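Local coordinates for development-specific protein S (Myxococcus xanthus, PDB 1NPS) that is induced during fruiting body formation and assembles on myxospore surfaces in the presence of calcium, its N-terminal domain binding two calcium ions, at residues I3-E9 with T37-V43; V47-L51 with I62-A66. One frame throughout, in Å; residues are numbered along the deposited sequence.

Contact 1: I3-E9 with T37-V43; sequences ITVFYNE and TISSVKV. With CA (calcium ion), chain B.
Thr-37 lies against one face of the Tyr-7 ring, its CB 3.9 Å from the ring centroid and nearly on the ring normal, with OG1 over the same face toward the CZ side. Both hydroxyls are engaged beyond the pair, each bonded to the backbone of Glu-34. The Phe-6 ring has the carbonyl oxygen of Ser-40 at its edge, near the ring plane, while the extended methylene chain of Lys-42 passes it obliquely, Lys-42 CG lying 3.7 Å from Phe-6 CE1, a place that suits a long aliphatic stem with a charged end. Strands 3-6 and 40-42 pair antiparallel in the first Greek key of this crystallin domain. Opposite Phe-6, Ser-39 and Ser-40 form a classic beta bulge: Phe-6 N donates to Ser-40 O, and Ser-39 N returns a 2.8 Å bond to Phe-6 O. The bulge separates the work of the two serines. With chi1 near 67°, Ser-40 OG stands between its own N and C, donates to Asn-8 O at 2.8 Å, in the carbonyl plane, and is also bonded to Phe-11 N; Ser-39 OG instead joins Tyr-7 O and Thr-37 O on the calcium ion, with Asn-76 and a water. On the face of Val-5 and Val-41, Val-5 CB meets Ile-38 CD1 at 3.8 Å. Tyr-7 O and Ser-39 OG lie 2.6 Å apart because both bind the metal; calcium thus bridges the two segments and probably offsets repulsion among its oxygens.

Contact 2: V47-L51 with I62-A66; sequences VKAIL and IEVVA
Lys-48 and Glu-63 reach each other through two extended side chains that start differently: CG of the lysine sits between its backbone N and carbonyl carbon (chi1 72°), whereas CG of the glutamate is anti to its own N (chi1 172°). The two chains cross, and Lys-48 NZ forms a 2.8 Å salt bridge with Glu-63 OE2, coming from above the carboxylate plane, 49° out of it. These residues belong to the antiparallel beta hairpin of strands 47-52 and 61-64, part of the second Greek key of the crystallin domain. A methionine in place of Lys-48 would keep much of the aliphatic stem but would probably leave the Glu-63 carboxylate without its cationic mate and freer to turn.

Two hydrogen-bonded pairs, Ala-49 with Val-64 and Leu-51 with Ile-62, flank the non-hydrogen-bonded pair Ile-50 with Glu-63. Each flanking pair exchanges two N-H...O bonds; that from Val-64 N to Ala-49 O is 2.9 Å long. Alanine suits its position because its single methyl lets a branched neighbour come close, Ala-49 CB lying 3.5 Å from Val-64 CG2. Further along the same face, Leu-51 and Ile-62 lie side by side, with Leu-51 CB 3.8 Å from Ile-62 CG2, so leucine and isoleucine continue the apolar surface. This face turns inward: Val-64 also touches Val-43, and Leu-51 touches Val-78 and Ile-81. Along the other edge of strand 47-52, the backbones of Lys-48 and Ile-50 bond to Ile-84 and Arg-82 of strand 80-85, placing the hairpin's first strand inside the sheet. Beyond the Ala-49 and Val-64 pair, one water donates to both Val-47 O, at 3.1 Å, and Val-65 O, at 2.9 Å.

Overall arrangement
Contact 1 belongs to the first Greek key and contact 2 to the second, and their centres lie 11 Å apart. Their strands belong to different sheets, although strand 47-52 is the next strand after 40-42 in the chain. Val-43 joins the two: its CG2 is 3.7 Å from Val-64 CG2, and its CG1 packs 4.0 Å from Lys-48 CA. Calcium relates to them unequally. The ion held at contact 1 spans both Greek keys, because Asn-76 comes from the second. Contact 2 binds none directly; the Leu-51 side chain is about 10 Å from a bound calcium and about 8 Å from the side chain of Gln-53, a ligand of the second site.

Contact 1: I3-E9 with T37-V43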
# COMPACT_ATOMS: atom_id res chain seq x y z
N ILE A 3 7.03 0.43 4.14
CA ILE A 3 6.28 -0.73 3.70
C ILE A 3 6.76 -0.91 2.25
O ILE A 3 7.24 0.05 1.63
CB ILE A 3 4.73 -0.47 3.69
CG1 ILE A 3 4.39 0.65 2.71
CG2 ILE A 3 4.22 -0.15 5.10
CD1 ILE A 3 3.00 0.53 2.10
N THR A 4 6.67 -2.12 1.72
CA THR A 4 7.07 -2.34 0.33
C THR A 4 5.85 -2.94 -0.39
O THR A 4 5.24 -3.89 0.10
CB THR A 4 8.29 -3.29 0.22
OG1 THR A 4 9.29 -2.88 1.17
CG2 THR A 4 8.90 -3.19 -1.16
N VAL A 5 5.41 -2.27 -1.45
CA VAL A 5 4.27 -2.72 -2.23
C VAL A 5 4.71 -3.45 -3.49
O VAL A 5 5.63 -3.00 -4.18
CB VAL A 5 3.35 -1.52 -2.60
CG1 VAL A 5 2.80 -0.87 -1.32
CG2 VAL A 5 4.10 -0.50 -3.44
N PHE A 6 4.02 -4.54 -3.81
CA PHE A 6 4.36 -5.37 -4.97
C PHE A 6 3.26 -5.41 -6.02
O PHE A 6 2.07 -5.31 -5.69
CB PHE A 6 4.69 -6.80 -4.51
CG PHE A 6 5.91 -6.89 -3.64
CD1 PHE A 6 5.82 -6.67 -2.27
CD2 PHE A 6 7.16 -7.17 -4.20
CE1 PHE A 6 6.95 -6.73 -1.46
CE2 PHE A 6 8.29 -7.23 -3.40
CZ PHE A 6 8.18 -7.01 -2.03
N TYR A 7 3.65 -5.52 -7.29
CA TYR A 7 2.67 -5.59 -8.37
C TYR A 7 1.89 -6.90 -8.44
O TYR A 7 0.73 -6.91 -8.86
CB TYR A 7 3.32 -5.28 -9.72
CG TYR A 7 3.28 -3.81 -10.08
CD1 TYR A 7 3.43 -2.82 -9.09
CD2 TYR A 7 3.06 -3.40 -11.40
CE1 TYR A 7 3.36 -1.47 -9.41
CE2 TYR A 7 2.98 -2.05 -11.73
CZ TYR A 7 3.13 -1.09 -10.73
OH TYR A 7 3.04 0.25 -11.06
N ASN A 8 2.51 -7.99 -7.99
CA ASN A 8 1.88 -9.31 -7.97
C ASN A 8 1.83 -9.88 -6.55
O ASN A 8 2.52 -9.39 -5.65
CB ASN A 8 2.62 -10.29 -8.89
CG ASN A 8 2.62 -9.85 -10.34
OD1 ASN A 8 3.66 -9.88 -11.00
ND2 ASN A 8 1.46 -9.44 -10.85
N GLU A 9 0.96 -10.87 -6.36
CA GLU A 9 0.80 -11.52 -5.06
C GLU A 9 2.06 -12.28 -4.61
O GLU A 9 2.97 -12.52 -5.39
CB GLU A 9 -0.41 -12.47 -5.09
CG GLU A 9 -1.75 -11.74 -5.23
CD GLU A 9 -2.97 -12.64 -5.09
OE1 GLU A 9 -2.88 -13.86 -5.34
OE2 GLU A 9 -4.04 -12.12 -4.72
N THR A 37 -2.78 -1.43 -8.96
CA THR A 37 -1.83 -2.46 -9.40
C THR A 37 -1.26 -3.28 -8.25
O THR A 37 -0.82 -4.43 -8.45
CB THR A 37 -0.65 -1.89 -10.23
OG1 THR A 37 0.05 -0.88 -9.47
CG2 THR A 37 -1.13 -1.31 -11.56
N ILE A 38 -1.31 -2.73 -7.04
CA ILE A 38 -0.78 -3.40 -5.86
C ILE A 38 -1.50 -4.73 -5.57
O ILE A 38 -2.72 -4.80 -5.59
CB ILE A 38 -0.84 -2.47 -4.66
CG1 ILE A 38 0.05 -1.26 -4.93
CG2 ILE A 38 -0.43 -3.20 -3.40
CD1 ILE A 38 0.03 -0.24 -3.82
N SER A 39 -0.71 -5.78 -5.34
CA SER A 39 -1.28 -7.10 -5.08
C SER A 39 -0.76 -7.75 -3.79
O SER A 39 -1.32 -8.72 -3.30
CB SER A 39 -1.06 -8.00 -6.30
OG SER A 39 -1.49 -7.35 -7.49
N SER A 40 0.32 -7.20 -3.24
CA SER A 40 0.86 -7.72 -1.99
C SER A 40 1.72 -6.64 -1.32
O SER A 40 2.20 -5.72 -1.99
CB SER A 40 1.61 -9.05 -2.18
OG SER A 40 2.80 -8.95 -2.93
N VAL A 41 1.82 -6.70 0.00
CA VAL A 41 2.56 -5.71 0.76
C VAL A 41 3.31 -6.30 1.95
O VAL A 41 2.81 -7.20 2.63
CB VAL A 41 1.61 -4.62 1.32
CG1 VAL A 41 2.41 -3.52 2.01
CG2 VAL A 41 0.74 -4.04 0.21
N LYS A 42 4.50 -5.77 2.20
CA LYS A 42 5.31 -6.18 3.34
C LYS A 42 5.22 -5.04 4.34
O LYS A 42 5.30 -3.87 3.97
CB LYS A 42 6.77 -6.43 2.94
CG LYS A 42 7.01 -7.70 2.14
CD LYS A 42 8.49 -7.99 2.00
CE LYS A 42 8.72 -9.28 1.24
NZ LYS A 42 10.16 -9.58 1.06
N VAL A 43 4.96 -5.38 5.60
CA VAL A 43 4.87 -4.36 6.63
C VAL A 43 5.71 -4.79 7.83
O VAL A 43 5.34 -5.71 8.55
CB VAL A 43 3.39 -4.14 7.06
CG1 VAL A 43 3.26 -2.96 8.02
CG2 VAL A 43 2.50 -3.94 5.85
CA CA B . -1.25 -6.41 -9.03
O HOH W 1 -4.12 -9.64 -3.69
O HOH W 2 -1.04 -6.36 -10.60

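Contact 2: V47-L51 with I62-A66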
# COMPACT_ATOMS: atom_id res chain seq x y z
N VAL A 47 5.40 0.24 11.78
CA VAL A 47 4.57 0.94 10.77
C VAL A 47 3.35 0.12 10.32
O VAL A 47 3.34 -1.10 10.43
CB VAL A 47 5.34 1.32 9.47
CG1 VAL A 47 6.27 2.49 9.70
CG2 VAL A 47 6.07 0.11 8.89
N LYS A 48 2.36 0.81 9.78
CA LYS A 48 1.14 0.19 9.27
C LYS A 48 0.66 1.05 8.09
O LYS A 48 1.09 2.19 7.92
CB LYS A 48 0.05 0.11 10.33
CG LYS A 48 -0.60 1.44 10.68
CD LYS A 48 -1.89 1.20 11.44
CE LYS A 48 -2.65 2.49 11.67
NZ LYS A 48 -3.91 2.24 12.44
N ALA A 49 -0.21 0.47 7.27
CA ALA A 49 -0.74 1.16 6.11
C ALA A 49 -2.24 0.97 5.99
O ALA A 49 -2.80 -0.05 6.41
CB ALA A 49 -0.07 0.63 4.83
N ILE A 50 -2.89 1.97 5.42
CA ILE A 50 -4.32 1.90 5.16
C ILE A 50 -4.41 2.06 3.64
O ILE A 50 -3.96 3.07 3.10
CB ILE A 50 -5.13 3.03 5.84
CG1 ILE A 50 -4.84 3.05 7.34
CG2 ILE A 50 -6.63 2.78 5.61
CD1 ILE A 50 -5.42 4.23 8.11
N LEU A 51 -4.89 1.01 2.97
CA LEU A 51 -5.02 1.03 1.51
C LEU A 51 -6.48 1.38 1.18
O LEU A 51 -7.41 0.83 1.77
CB LEU A 51 -4.63 -0.33 0.93
CG LEU A 51 -3.38 -0.99 1.53
CD1 LEU A 51 -3.12 -2.29 0.79
CD2 LEU A 51 -2.18 -0.07 1.45
N ILE A 62 -8.47 -1.32 3.65
CA ILE A 62 -7.94 -2.41 4.45
C ILE A 62 -6.72 -1.92 5.20
O ILE A 62 -5.88 -1.20 4.64
CB ILE A 62 -7.56 -3.65 3.59
CG1 ILE A 62 -6.98 -4.74 4.49
CG2 ILE A 62 -6.58 -3.27 2.47
CD1 ILE A 62 -6.27 -5.85 3.73
N GLU A 63 -6.66 -2.22 6.49
CA GLU A 63 -5.51 -1.83 7.31
C GLU A 63 -4.55 -3.01 7.44
O GLU A 63 -4.95 -4.12 7.82
CB GLU A 63 -5.97 -1.37 8.69
CG GLU A 63 -4.84 -1.14 9.67
CD GLU A 63 -5.34 -0.93 11.07
OE1 GLU A 63 -5.50 -1.94 11.80
OE2 GLU A 63 -5.60 0.23 11.45
N VAL A 64 -3.31 -2.81 7.01
CA VAL A 64 -2.29 -3.86 7.09
C VAL A 64 -1.29 -3.55 8.19
O VAL A 64 -0.72 -2.45 8.24
CB VAL A 64 -1.55 -4.07 5.73
CG1 VAL A 64 -2.50 -4.63 4.70
CG2 VAL A 64 -0.95 -2.75 5.24
N VAL A 65 -1.07 -4.51 9.08
CA VAL A 65 -0.14 -4.29 10.17
C VAL A 65 1.00 -5.31 10.17
O VAL A 65 1.83 -5.32 11.06
CB VAL A 65 -0.86 -4.33 11.53
CG1 VAL A 65 -1.91 -3.23 11.55
CG2 VAL A 65 -1.48 -5.70 11.77
N ALA A 66 1.01 -6.14 9.13
CA ALA A 66 2.00 -7.18 8.94
C ALA A 66 1.96 -7.61 7.48
O ALA A 66 1.05 -7.21 6.73
CB ALA A 66 1.70 -8.37 9.84
O HOH W 3 2.35 -2.97 12.74